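Local coordinates for probable E3 ubiquitin-protein ligase HERC1 (Homo sapiens, PDB 4QT6), which probably acts as an E3 ubiquitin-protein ligase with HECT and RCC1-like domains, the part described here being its SPRY domain, a likely protein-recognition module, at residues A[64-67]-A[71-74]; A[74-79]-A[85-90]. All coordinates share one frame; numbering follows the deposited sequence.

Contact 1 (A[64-67]-A[71-74])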
ATOM      1  N   VAL A  64      -6.090 -12.366   3.605  1.00 26.13           N
ATOM      2  CA  VAL A  64      -4.798 -12.061   4.191  1.00 24.14           C
ATOM      3  C   VAL A  64      -4.562 -13.045   5.337  1.00 25.56           C
ATOM      4  O   VAL A  64      -5.397 -13.168   6.248  1.00 26.93           O
ATOM      5  CB  VAL A  64      -4.783 -10.615   4.729  1.00 23.83           C
ATOM      6  CG1 VAL A  64      -3.557 -10.334   5.592  1.00 23.88           C
ATOM      7  CG2 VAL A  64      -4.840  -9.644   3.554  1.00 24.15           C
ATOM      8  N   HIS A  65      -3.441 -13.758   5.280  1.00 27.85           N
ATOM      9  CA  HIS A  65      -3.016 -14.621   6.394  1.00 28.70           C
ATOM     10  C   HIS A  65      -1.832 -14.064   7.171  1.00 31.01           C
ATOM     11  O   HIS A  65      -1.687 -14.344   8.363  1.00 33.86           O
ATOM     12  CB  HIS A  65      -2.666 -16.005   5.857  1.00 31.06           C
ATOM     13  CG  HIS A  65      -3.830 -16.709   5.240  1.00 33.21           C
ATOM     14  ND1 HIS A  65      -3.885 -17.028   3.903  1.00 35.58           N
ATOM     15  CD2 HIS A  65      -5.004 -17.122   5.772  1.00 35.14           C
ATOM     16  CE1 HIS A  65      -5.036 -17.618   3.636  1.00 35.53           C
ATOM     17  NE2 HIS A  65      -5.731 -17.690   4.755  1.00 36.12           N
ATOM     18  N   ASP A  66      -0.973 -13.306   6.500  1.00 26.55           N
ATOM     19  CA  ASP A  66       0.190 -12.697   7.099  1.00 26.16           C
ATOM     20  C   ASP A  66       0.228 -11.264   6.610  1.00 24.80           C
ATOM     21  O   ASP A  66       0.252 -11.039   5.397  1.00 23.33           O
ATOM     22  CB  ASP A  66       1.450 -13.453   6.649  1.00 26.94           C
ATOM     23  CG  ASP A  66       2.725 -12.913   7.269  1.00 25.31           C
ATOM     24  OD1 ASP A  66       2.698 -11.876   7.963  1.00 25.39           O
ATOM     25  OD2 ASP A  66       3.800 -13.510   7.024  1.00 24.48           O
ATOM     26  N   PHE A  67       0.137 -10.300   7.532  1.00 23.82           N
ATOM     27  CA  PHE A  67       0.312  -8.891   7.187  1.00 23.09           C
ATOM     28  C   PHE A  67       1.488  -8.220   7.875  1.00 23.41           C
ATOM     29  O   PHE A  67       1.579  -7.017   7.882  1.00 24.32           O
ATOM     30  CB  PHE A  67      -1.000  -8.083   7.379  1.00 23.33           C
ATOM     31  CG  PHE A  67      -1.478  -7.949   8.813  1.00 24.15           C
ATOM     32  CD1 PHE A  67      -2.320  -8.888   9.366  1.00 25.42           C
ATOM     33  CD2 PHE A  67      -1.198  -6.805   9.537  1.00 25.79           C
ATOM     34  CE1 PHE A  67      -2.806  -8.730  10.667  1.00 26.78           C
ATOM     35  CE2 PHE A  67      -1.669  -6.639  10.832  1.00 26.15           C
ATOM     36  CZ  PHE A  67      -2.477  -7.601  11.393  1.00 27.12           C
ATOM     37  N   THR A  71       7.686 -10.346   6.912  1.00 24.39           N
ATOM     38  CA  THR A  71       7.543 -11.736   6.481  1.00 23.79           C
ATOM     39  C   THR A  71       6.531 -12.000   5.369  1.00 24.46           C
ATOM     40  O   THR A  71       6.637 -13.004   4.676  1.00 23.50           O
ATOM     41  CB  THR A  71       7.173 -12.660   7.649  1.00 24.36           C
ATOM     42  OG1 THR A  71       5.902 -12.286   8.207  1.00 24.35           O
ATOM     43  CG2 THR A  71       8.231 -12.574   8.720  1.00 24.75           C
ATOM     44  N   THR A  72       5.547 -11.112   5.196  1.00 23.20           N
ATOM     45  CA  THR A  72       4.421 -11.450   4.347  1.00 21.63           C
ATOM     46  C   THR A  72       4.769 -11.728   2.877  1.00 20.46           C
ATOM     47  O   THR A  72       5.559 -11.024   2.282  1.00 21.82           O
ATOM     48  CB  THR A  72       3.323 -10.340   4.378  1.00 21.97           C
ATOM     49  OG1 THR A  72       2.189 -10.782   3.630  1.00 23.08           O
ATOM     50  CG2 THR A  72       3.830  -9.051   3.849  1.00 24.16           C
ATOM     51  N   SER A  73       4.162 -12.784   2.356  1.00 20.44           N
ATOM     52  CA  SER A  73       4.090 -13.063   0.917  1.00 21.15           C
ATOM     53  C   SER A  73       2.676 -12.838   0.375  1.00 21.47           C
ATOM     54  O   SER A  73       2.433 -13.044  -0.816  1.00 22.54           O
ATOM     55  CB  SER A  73       4.548 -14.507   0.652  1.00 22.12           C
ATOM     56  OG  SER A  73       5.950 -14.616   0.915  1.00 24.41           O
ATOM     57  N   ASP A  74       1.753 -12.398   1.238  1.00 20.49           N
ATOM     58  CA  ASP A  74       0.404 -12.044   0.780  1.00 20.78           C
ATOM     59  C   ASP A  74       0.377 -10.648   0.182  1.00 19.06           C
ATOM     60  O   ASP A  74      -0.502 -10.356  -0.648  1.00 19.31           O
ATOM     61  CB  ASP A  74      -0.608 -12.130   1.920  1.00 21.71           C
ATOM     62  CG  ASP A  74      -0.948 -13.550   2.292  1.00 24.80           C
ATOM     63  OD1 ASP A  74      -0.848 -14.451   1.417  1.00 27.36           O
ATOM     64  OD2 ASP A  74      -1.339 -13.748   3.457  1.00 28.77           O
TER
HETATM   65  O   HOH W   1      -2.425 -16.646   1.436  1.00 50.18           O
HETATM   66  O   HOH W   2       3.214 -14.722   4.093  1.00 33.17           O
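Within the loop that joins strands 55-60 and 75-79 of the SPRY domain, the carboxylate of Asp-74 receives two consecutive backbone N-H groups from 64-67, and Thr-72 forms an ST turn. Asp-74 OD2 accepts from His-65 N at 2.8 Å and from Asp-66 N at 3.1 Å. Both donors come from its anti side but from opposite faces of the carboxylate plane, an arrangement that probably limits rotation of the carboxylate. The other oxygen, OD1, takes a water that also meets His-65 ND1 in the plane of the imidazole. With an alanine in place of Asp-74, the amides of His-65 and Asp-66 would probably lose their shared acceptor, and the 64-67 backbone would be freer to shift. A chi1 of -174° swings Thr-72 OG1 away from the backbone N and onto Asp-66 O, 2.6 Å away, approaching from above the carbonyl plane, 46° out of it. The same hydroxyl accepts from Asp-74 N at 2.9 Å, the bond that defines the ST turn. Asp-66 points its CB toward 71-74; Asp-66 OD1 accepts from Asn-68 N, and Thr-71 OG1 donates to the syn lone pair of Asp-66 OD2 at 2.7 Å.

Contact 2 (A[74-79]-A[85-90]). With ARF (formamide), chain C; ARF (formamide), chain B.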
ATOM      1  N   ASP A  74       1.753 -12.398   1.238  1.00 20.49           N
ATOM      2  CA  ASP A  74       0.404 -12.044   0.780  1.00 20.78           C
ATOM      3  C   ASP A  74       0.377 -10.648   0.182  1.00 19.06           C
ATOM      4  O   ASP A  74      -0.502 -10.356  -0.648  1.00 19.31           O
ATOM      5  CB  ASP A  74      -0.608 -12.130   1.920  1.00 21.71           C
ATOM      6  CG  ASP A  74      -0.948 -13.550   2.292  1.00 24.80           C
ATOM      7  OD1 ASP A  74      -0.848 -14.451   1.417  1.00 27.36           O
ATOM      8  OD2 ASP A  74      -1.339 -13.748   3.457  1.00 28.77           O
HETATM    9  N   MSE A  75       1.325  -9.818   0.592  1.00 18.11           N
HETATM   10  CA  MSE A  75       1.392  -8.403   0.200  1.00 17.90           C
HETATM   11  C   MSE A  75       2.718  -8.072  -0.435  1.00 18.18           C
HETATM   12  O   MSE A  75       3.743  -8.741  -0.213  1.00 17.92           O
HETATM   13  CB  MSE A  75       1.159  -7.481   1.400  1.00 18.82           C
HETATM   14  CG  MSE A  75      -0.068  -7.911   2.196  1.00 19.06           C
HETATM   15 SE   MSE A  75      -0.371  -6.603   3.654  1.00 22.99          SE
HETATM   16  CE  MSE A  75      -2.289  -6.936   3.832  1.00 22.07           C
ATOM     17  N   TRP A  76       2.705  -7.030  -1.229  1.00 17.34           N
ATOM     18  CA  TRP A  76       3.890  -6.424  -1.811  1.00 18.11           C
ATOM     19  C   TRP A  76       3.868  -4.983  -1.331  1.00 18.70           C
ATOM     20  O   TRP A  76       2.946  -4.217  -1.669  1.00 17.98           O
ATOM     21  CB  TRP A  76       3.820  -6.452  -3.341  1.00 17.64           C
ATOM     22  CG  TRP A  76       4.119  -7.766  -4.019  1.00 18.22           C
ATOM     23  CD1 TRP A  76       5.283  -8.089  -4.665  1.00 19.34           C
ATOM     24  CD2 TRP A  76       3.251  -8.891  -4.180  1.00 18.64           C
ATOM     25  NE1 TRP A  76       5.203  -9.344  -5.174  1.00 19.62           N
ATOM     26  CE2 TRP A  76       3.967  -9.865  -4.922  1.00 19.04           C
ATOM     27  CE3 TRP A  76       1.959  -9.200  -3.746  1.00 18.99           C
ATOM     28  CZ2 TRP A  76       3.420 -11.099  -5.241  1.00 19.57           C
ATOM     29  CZ3 TRP A  76       1.418 -10.432  -4.080  1.00 19.58           C
ATOM     30  CH2 TRP A  76       2.146 -11.361  -4.834  1.00 19.55           C
ATOM     31  N   LEU A  77       4.841  -4.595  -0.515  1.00 18.13           N
ATOM     32  CA  LEU A  77       4.717  -3.375   0.268  1.00 18.01           C
ATOM     33  C   LEU A  77       5.892  -2.438   0.116  1.00 18.67           C
ATOM     34  O   LEU A  77       7.038  -2.861  -0.079  1.00 19.80           O
ATOM     35  CB  LEU A  77       4.532  -3.707   1.740  1.00 18.83           C
ATOM     36  CG  LEU A  77       3.277  -4.473   2.099  1.00 18.61           C
ATOM     37  CD1 LEU A  77       3.326  -4.940   3.550  1.00 19.12           C
ATOM     38  CD2 LEU A  77       2.032  -3.630   1.840  1.00 18.84           C
ATOM     39  N   TYR A  78       5.597  -1.157   0.281  1.00 18.11           N
ATOM     40  CA  TYR A  78       6.535  -0.051   0.141  1.00 19.13           C
ATOM     41  C   TYR A  78       6.371   0.814   1.397  1.00 20.61           C
ATOM     42  O   TYR A  78       5.283   1.322   1.718  1.00 20.48           O
ATOM     43  CB  TYR A  78       6.236   0.686  -1.188  1.00 18.20           C
ATOM     44  CG  TYR A  78       6.953   1.964  -1.526  1.00 18.97           C
ATOM     45  CD1 TYR A  78       8.261   2.188  -1.118  1.00 19.36           C
ATOM     46  CD2 TYR A  78       6.355   2.913  -2.367  1.00 19.30           C
ATOM     47  CE1 TYR A  78       8.908   3.373  -1.451  1.00 20.89           C
ATOM     48  CE2 TYR A  78       7.003   4.087  -2.715  1.00 21.12           C
ATOM     49  CZ  TYR A  78       8.292   4.302  -2.267  1.00 21.08           C
ATOM     50  OH  TYR A  78       8.921   5.490  -2.616  1.00 21.98           O
ATOM     51  N   ARG A  79       7.470   0.934   2.139  1.00 21.54           N
ATOM     52  CA  ARG A  79       7.463   1.499   3.496  1.00 21.55           C
ATOM     53  C   ARG A  79       7.803   2.995   3.526  1.00 21.88           C
ATOM     54  O   ARG A  79       8.863   3.422   3.017  1.00 21.93           O
ATOM     55  CB  ARG A  79       8.458   0.694   4.341  1.00 22.32           C
ATOM     56  CG  ARG A  79       8.602   1.108   5.787  1.00 22.33           C
ATOM     57  CD  ARG A  79       9.546   0.141   6.489  1.00 23.98           C
ATOM     58  NE  ARG A  79       9.948   0.593   7.816  1.00 24.95           N
ATOM     59  CZ  ARG A  79      11.073   0.223   8.434  1.00 27.05           C
ATOM     60  NH1 ARG A  79      11.937  -0.612   7.841  1.00 27.59           N
ATOM     61  NH2 ARG A  79      11.336   0.699   9.646  1.00 27.39           N
ATOM     62  N   LEU A  85      11.270  -1.960   0.510  1.00 22.07           N
ATOM     63  CA  LEU A  85      10.301  -2.791  -0.205  1.00 22.04           C
ATOM     64  C   LEU A  85      10.281  -4.187   0.416  1.00 22.42           C
ATOM     65  O   LEU A  85      11.339  -4.719   0.815  1.00 23.35           O
ATOM     66  CB  LEU A  85      10.702  -2.907  -1.679  1.00 22.27           C
ATOM     67  CG  LEU A  85      10.667  -1.636  -2.514  1.00 22.62           C
ATOM     68  CD1 LEU A  85      11.300  -1.861  -3.875  1.00 21.86           C
ATOM     69  CD2 LEU A  85       9.230  -1.133  -2.667  1.00 23.89           C
ATOM     70  N   TYR A  86       9.078  -4.761   0.528  1.00 21.36           N
ATOM     71  CA  TYR A  86       8.846  -5.999   1.256  1.00 21.67           C
ATOM     72  C   TYR A  86       7.984  -6.916   0.425  1.00 21.34           C
ATOM     73  O   TYR A  86       6.901  -6.540  -0.033  1.00 20.70           O
ATOM     74  CB  TYR A  86       8.162  -5.744   2.615  1.00 21.54           C
ATOM     75  CG  TYR A  86       9.042  -4.909   3.506  1.00 21.71           C
ATOM     76  CD1 TYR A  86       9.029  -3.535   3.423  1.00 20.82           C
ATOM     77  CD2 TYR A  86       9.959  -5.507   4.362  1.00 22.81           C
ATOM     78  CE1 TYR A  86       9.875  -2.753   4.185  1.00 23.28           C
ATOM     79  CE2 TYR A  86      10.818  -4.738   5.126  1.00 23.58           C
ATOM     80  CZ  TYR A  86      10.773  -3.367   5.043  1.00 24.03           C
ATOM     81  OH  TYR A  86      11.640  -2.592   5.784  1.00 25.43           O
ATOM     82  N   HIS A  87       8.501  -8.113   0.187  1.00 20.53           N
ATOM     83  CA  HIS A  87       7.704  -9.218  -0.272  1.00 20.16           C
ATOM     84  C   HIS A  87       8.509 -10.484   0.020  1.00 22.19           C
ATOM     85  O   HIS A  87       9.611 -10.626  -0.486  1.00 21.97           O
ATOM     86  CB  HIS A  87       7.356  -9.128  -1.767  1.00 20.75           C
ATOM     87  CG  HIS A  87       6.521 -10.274  -2.205  1.00 20.59           C
ATOM     88  ND1 HIS A  87       5.191 -10.395  -1.863  1.00 20.28           N
ATOM     89  CD2 HIS A  87       6.845 -11.406  -2.874  1.00 19.81           C
ATOM     90  CE1 HIS A  87       4.731 -11.545  -2.307  1.00 20.02           C
ATOM     91  NE2 HIS A  87       5.707 -12.168  -2.939  1.00 20.84           N
ATOM     92  N   ASN A  88       7.978 -11.363   0.848  1.00 21.55           N
ATOM     93  CA  ASN A  88       8.758 -12.516   1.341  1.00 24.37           C
ATOM     94  C   ASN A  88      10.055 -11.989   1.961  1.00 24.87           C
ATOM     95  O   ASN A  88      11.141 -12.564   1.764  1.00 27.26           O
ATOM     96  CB  ASN A  88       9.036 -13.509   0.210  1.00 25.28           C
ATOM     97  CG  ASN A  88       9.633 -14.807   0.708  1.00 25.94           C
ATOM     98  OD1 ASN A  88       9.290 -15.278   1.783  1.00 25.60           O
ATOM     99  ND2 ASN A  88      10.519 -15.398  -0.093  1.00 26.21           N
ATOM    100  N   GLY A  89       9.948 -10.872   2.677  1.00 24.16           N
ATOM    101  CA  GLY A  89      11.086 -10.240   3.315  1.00 25.15           C
ATOM    102  C   GLY A  89      11.517  -8.941   2.687  1.00 23.56           C
ATOM    103  O   GLY A  89      11.057  -8.573   1.597  1.00 24.52           O
ATOM    104  N   GLU A  90      12.414  -8.236   3.364  1.00 24.19           N
ATOM    105  CA  GLU A  90      12.940  -6.967   2.894  1.00 25.25           C
ATOM    106  C   GLU A  90      13.810  -7.194   1.684  1.00 26.69           C
ATOM    107  O   GLU A  90      14.690  -8.084   1.680  1.00 27.13           O
ATOM    108  CB  GLU A  90      13.762  -6.246   3.975  1.00 26.12           C
ATOM    109  CG  GLU A  90      14.105  -4.799   3.641  1.00 27.46           C
ATOM    110  CD  GLU A  90      14.791  -4.064   4.783  1.00 30.92           C
ATOM    111  OE1 GLU A  90      14.103  -3.359   5.564  1.00 29.31           O
ATOM    112  OE2 GLU A  90      16.033  -4.194   4.909  1.00 32.02           O
TER
HETATM  113  N   ARF C2202       9.420   5.745  -5.458  0.50 24.39           N
HETATM  114  C   ARF C2202      10.541   6.147  -6.068  0.50 25.80           C
HETATM  115  O   ARF C2202      11.534   6.402  -5.398  0.50 25.66           O
HETATM  116  N   ARF B2201       9.212   4.548  12.073  1.00 29.08           N
HETATM  117  C   ARF B2201       9.940   3.486  11.738  1.00 29.52           C
HETATM  118  O   ARF B2201       9.508   2.650  10.959  1.00 27.79           O
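Met-75 O, a selenomethionine carbonyl, accepts the shortest sound polar bond between the two segments, from His-87 ND1 at 2.7 Å and with an N-H...O angle of 169°. The oxygen lies close to the imidazole plane, whereas the donor stands above the carbonyl plane. With ND1 held there, the ring lies flat over one face of Trp-76 in an offset stack: the imidazole and the five-membered ring have centroids 3.5 Å apart and planes only 6° from parallel. His-87 CE1 is shifted toward the indole rim, 3.2 Å from Trp-76 CE2, and Trp-76 NE1 sits over the middle of the imidazole. Next to this stack, Leu-77 and Tyr-86 form an antiparallel hydrogen-bonded pair, Leu-77 N to Tyr-86 O and Tyr-86 N to Leu-77 O both measuring 2.9 Å. Tyr-78 and Leu-85 follow as a non-hydrogen-bonded pair, Leu-85 CD2 resting 3.8 Å from Tyr-78 CD1. The phenol oxygen of Tyr-78 is hydrogen-bonded to Ser-96 O and accepts from a formamide. Farther along, the extended chain of Arg-79 crosses the Tyr-86 side chain obliquely, Arg-79 CD lying 3.7 Å from Tyr-86 CE1, and Arg-79 NH1 donates to Tyr-86 OH at 2.9 Å. That hydroxyl bonds weakly to Glu-90 OE1. NH2 of Arg-79 holds a second formamide. These strands make a beta hairpin at one margin of the six-stranded antiparallel sheet: 84-86 is outermost, and 75-79 pairs on its other side with strand 55-60 through Trp-76 with Val-59 and Tyr-78 with Val-57. Leu-85 and His-87 also touch Phe-128 of strand 125-128, the end strand of the second sheet.

Contact 1 comes first along the chain and runs straight into contact 2, for Asp-74 closes the loop of the one and leads into strand 75-79 of the other. Their centres are about 9 Å apart, on the same side of the chain's centre. They also touch directly: Thr-72 O and Asn-88 N, 2.8 Å apart, probably share a hydrogen bond, and Val-64 CG2 packs on Met-75 CE at 3.7 Å. The loop contact is a surface feature, whereas the hairpin contact is largely buried at the edge of the six-stranded sheet. Together they tie the connection from strand 55-60 to the hairpin, within one SPRY domain.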